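Long-range contact in DUF3887 domain-containing protein (Ruminococcus gnavus, PDB 4HYZ), which is of unknown function but belongs to the DUF3887 family of the NTF2 clan and is probably exported as a lipoprotein: residues Lys36-Lys41 with Asp106-Ser111. Numbering follows the deposited sequence.
Sequences KSRFTK and DMNLVS. With SO4 (sulfate ion), chain D.
Two backbone hydrogen bonds bracket L109: its N donates to R38 O (2.8 Å, 162° at the hydrogen) and its O accepts from T40 N (3.0 Å). They define a single beta bridge between F39 and L109. The buried, tightly packed side lies beside it, where L109 CB sits over the centre of one face of the F39 ring, 3.8 Å from the centroid, a CH-pi contact, and CD1 meets the ring at CE1. W35 meets the same ring edge-to-face.

The other flank is polar but well held. The R38 chain, bent at chi2 and chi3, brings its guanidinium edge-on to two acceptors: NH1 to N108 OD1 (2.9 Å) and NH2 to M107 O (2.8 Å), while NE forms a salt bridge with D23. A methionine in place of R38 would lose all three bonds and would probably loosen the loop at 106-108 against helix 13-28. The loose, solvent side is at a sulfate, probably from the crystallisation liquor: N108 ND2 points almost straight (179°) at its O4, and its O3 accepts from the backbone N of K41, a poorly ordered residue.

T40 occupies the N-cap of helix 41-44, its OG1 weakly hydrogen-bonded to L43 N. The bridge joins an interhelical loop to 109-113, the outermost strand of this chain's sheet, consistent with the alpha+beta fold of the NTF2 clan, helices packed on a curved antiparallel sheet.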
ATOM      1  N   LYS A  36       1.698   8.775 -29.581  1.00 42.57           N
ATOM      2  CA  LYS A  36       1.512   7.367 -29.984  1.00 42.48           C
ATOM      3  C   LYS A  36       2.848   6.581 -29.928  1.00 44.32           C
ATOM      4  O   LYS A  36       2.865   5.446 -29.459  1.00 45.60           O
ATOM      5  CB  LYS A  36       0.916   7.300 -31.395  1.00 46.57           C
ATOM      6  CG  LYS A  36       0.577   5.896 -31.891  1.00 52.66           C
ATOM      7  CD  LYS A  36      -0.378   5.921 -33.103  1.00 63.94           C
ATOM      8  CE  LYS A  36       0.327   5.981 -34.434  1.00 72.74           C
ATOM      9  NZ  LYS A  36       0.950   4.685 -34.819  1.00 84.75           N
ATOM     10  N   SER A  37       3.953   7.201 -30.369  1.00 38.15           N
ATOM     11  CA  SER A  37       5.288   6.600 -30.428  1.00 36.94           C
ATOM     12  C   SER A  37       5.837   6.234 -29.030  1.00 39.54           C
ATOM     13  O   SER A  37       6.805   5.470 -28.947  1.00 39.30           O
ATOM     14  CB  SER A  37       6.272   7.525 -31.149  1.00 35.84           C
ATOM     15  OG  SER A  37       6.776   8.530 -30.277  1.00 36.70           O
ATOM     16  N   ARG A  38       5.230   6.777 -27.950  1.00 34.17           N
ATOM     17  CA  ARG A  38       5.667   6.504 -26.576  1.00 32.16           C
ATOM     18  C   ARG A  38       5.033   5.202 -26.010  1.00 37.11           C
ATOM     19  O   ARG A  38       5.440   4.730 -24.954  1.00 35.95           O
ATOM     20  CB  ARG A  38       5.399   7.725 -25.686  1.00 31.24           C
ATOM     21  CG  ARG A  38       6.423   8.868 -25.924  1.00 30.52           C
ATOM     22  CD  ARG A  38       7.846   8.468 -25.494  1.00 34.29           C
ATOM     23  NE  ARG A  38       7.789   7.898 -24.143  1.00 35.09           N
ATOM     24  CZ  ARG A  38       8.090   6.654 -23.786  1.00 39.48           C
ATOM     25  NH1 ARG A  38       8.715   5.839 -24.633  1.00 28.10           N
ATOM     26  NH2 ARG A  38       7.844   6.240 -22.558  1.00 31.74           N
ATOM     27  N   PHE A  39       4.076   4.596 -26.738  1.00 36.05           N
ATOM     28  CA  PHE A  39       3.431   3.338 -26.349  1.00 36.10           C
ATOM     29  C   PHE A  39       4.244   2.165 -26.853  1.00 42.36           C
ATOM     30  O   PHE A  39       4.954   2.301 -27.860  1.00 43.25           O
ATOM     31  CB  PHE A  39       1.983   3.260 -26.896  1.00 39.32           C
ATOM     32  CG  PHE A  39       1.007   4.089 -26.092  1.00 39.97           C
ATOM     33  CD1 PHE A  39       0.965   5.474 -26.230  1.00 42.53           C
ATOM     34  CD2 PHE A  39       0.180   3.493 -25.147  1.00 41.71           C
ATOM     35  CE1 PHE A  39       0.087   6.243 -25.453  1.00 43.38           C
ATOM     36  CE2 PHE A  39      -0.698   4.263 -24.368  1.00 43.49           C
ATOM     37  CZ  PHE A  39      -0.748   5.627 -24.532  1.00 41.07           C
ATOM     38  N   THR A  40       4.155   1.006 -26.159  1.00 39.20           N
ATOM     39  CA  THR A  40       4.815  -0.223 -26.624  1.00 41.46           C
ATOM     40  C   THR A  40       4.416  -0.464 -28.100  1.00 50.65           C
ATOM     41  O   THR A  40       3.266  -0.185 -28.455  1.00 50.49           O
ATOM     42  CB  THR A  40       4.422  -1.437 -25.770  1.00 45.36           C
ATOM     43  OG1 THR A  40       3.085  -1.826 -26.092  1.00 44.63           O
ATOM     44  CG2 THR A  40       4.536  -1.177 -24.280  1.00 43.94           C
ATOM     45  N   LYS A  41       5.347  -0.959 -28.935  1.00 50.21           N
ATOM     46  CA  LYS A  41       5.113  -1.224 -30.353  1.00 55.62           C
ATOM     47  C   LYS A  41       3.786  -1.970 -30.592  1.00 62.69           C
ATOM     48  O   LYS A  41       3.009  -1.557 -31.457  1.00 64.38           O
ATOM     49  CB  LYS A  41       6.280  -2.039 -30.968  1.00 62.81           C
ATOM     50  CG  LYS A  41       7.652  -1.342 -30.915  1.00 91.62           C
ATOM     51  CD  LYS A  41       8.777  -2.273 -31.375  1.00109.26           C
ATOM     52  CE  LYS A  41      10.150  -1.636 -31.321  1.00121.42           C
ATOM     53  NZ  LYS A  41      11.188  -2.489 -31.968  1.00132.06           N
ATOM     54  N   ASP A 106      10.493  -2.003 -20.521  1.00 34.36           N
ATOM     55  CA  ASP A 106      11.260  -1.189 -21.486  1.00 34.82           C
ATOM     56  C   ASP A 106      10.913   0.291 -21.369  1.00 36.08           C
ATOM     57  O   ASP A 106      11.419   1.098 -22.142  1.00 37.51           O
ATOM     58  CB  ASP A 106      11.059  -1.676 -22.929  1.00 37.57           C
ATOM     59  CG  ASP A 106      11.728  -3.008 -23.208  1.00 47.44           C
ATOM     60  OD1 ASP A 106      12.535  -3.460 -22.366  1.00 48.62           O
ATOM     61  OD2 ASP A 106      11.453  -3.597 -24.272  1.00 52.92           O
HETATM   62  N   MSE A 107      10.027   0.652 -20.417  1.00 30.06           N
HETATM   63  CA  MSE A 107       9.637   2.043 -20.107  1.00 26.83           C
HETATM   64  C   MSE A 107       8.854   2.706 -21.243  1.00 33.65           C
HETATM   65  O   MSE A 107       8.908   3.944 -21.445  1.00 33.03           O
HETATM   66  CB  MSE A 107      10.854   2.889 -19.659  1.00 27.20           C
HETATM   67  CG  MSE A 107      11.327   2.503 -18.227  1.00 30.71           C
HETATM   68 SE   MSE A 107       9.918   2.649 -16.876  0.75 32.37          SE
HETATM   69  CE  MSE A 107       9.385   4.511 -17.071  1.00 27.50           C
ATOM     70  N   ASN A 108       8.034   1.882 -21.912  1.00 31.17           N
ATOM     71  CA  ASN A 108       7.098   2.385 -22.929  1.00 32.06           C
ATOM     72  C   ASN A 108       5.694   2.271 -22.343  1.00 34.27           C
ATOM     73  O   ASN A 108       5.457   1.389 -21.548  1.00 32.52           O
ATOM     74  CB  ASN A 108       7.259   1.633 -24.222  1.00 29.40           C
ATOM     75  CG  ASN A 108       8.633   1.842 -24.798  1.00 38.15           C
ATOM     76  OD1 ASN A 108       9.135   2.959 -24.885  1.00 36.88           O
ATOM     77  ND2 ASN A 108       9.263   0.781 -25.235  1.00 28.84           N
ATOM     78  N   LEU A 109       4.789   3.170 -22.689  1.00 32.70           N
ATOM     79  CA  LEU A 109       3.438   3.158 -22.114  1.00 31.25           C
ATOM     80  C   LEU A 109       2.595   1.943 -22.502  1.00 35.31           C
ATOM     81  O   LEU A 109       2.608   1.497 -23.648  1.00 33.42           O
ATOM     82  CB  LEU A 109       2.665   4.423 -22.522  1.00 31.20           C
ATOM     83  CG  LEU A 109       3.185   5.761 -21.989  1.00 33.69           C
ATOM     84  CD1 LEU A 109       2.584   6.927 -22.818  1.00 33.42           C
ATOM     85  CD2 LEU A 109       2.865   5.924 -20.495  1.00 31.31           C
ATOM     86  N   VAL A 110       1.809   1.449 -21.533  1.00 33.53           N
ATOM     87  CA  VAL A 110       0.821   0.401 -21.801  1.00 34.59           C
ATOM     88  C   VAL A 110      -0.556   0.999 -21.504  1.00 41.93           C
ATOM     89  O   VAL A 110      -1.578   0.431 -21.878  1.00 45.01           O
ATOM     90  CB  VAL A 110       1.053  -0.939 -21.044  1.00 36.99           C
ATOM     91  CG1 VAL A 110       2.330  -1.628 -21.520  1.00 36.13           C
ATOM     92  CG2 VAL A 110       1.069  -0.737 -19.531  1.00 34.75           C
ATOM     93  N   SER A 111      -0.569   2.156 -20.829  1.00 38.02           N
ATOM     94  CA  SER A 111      -1.804   2.822 -20.386  1.00 38.46           C
ATOM     95  C   SER A 111      -1.523   4.283 -20.071  1.00 39.73           C
ATOM     96  O   SER A 111      -0.480   4.616 -19.510  1.00 37.86           O
ATOM     97  CB  SER A 111      -2.363   2.115 -19.147  1.00 40.46           C
ATOM     98  OG  SER A 111      -3.585   2.710 -18.750  1.00 57.11           O
TER
HETATM   99  S   SO4 D 202       8.430  -2.444 -26.195  1.00 58.74           S
HETATM  100  O1  SO4 D 202       7.916  -3.802 -26.079  1.00 61.37           O
HETATM  101  O2  SO4 D 202       9.895  -2.516 -26.247  1.00 59.43           O
HETATM  102  O3  SO4 D 202       7.857  -1.782 -27.442  1.00 60.44           O
HETATM  103  O4  SO4 D 202       8.083  -1.685 -25.025  1.00 55.56           O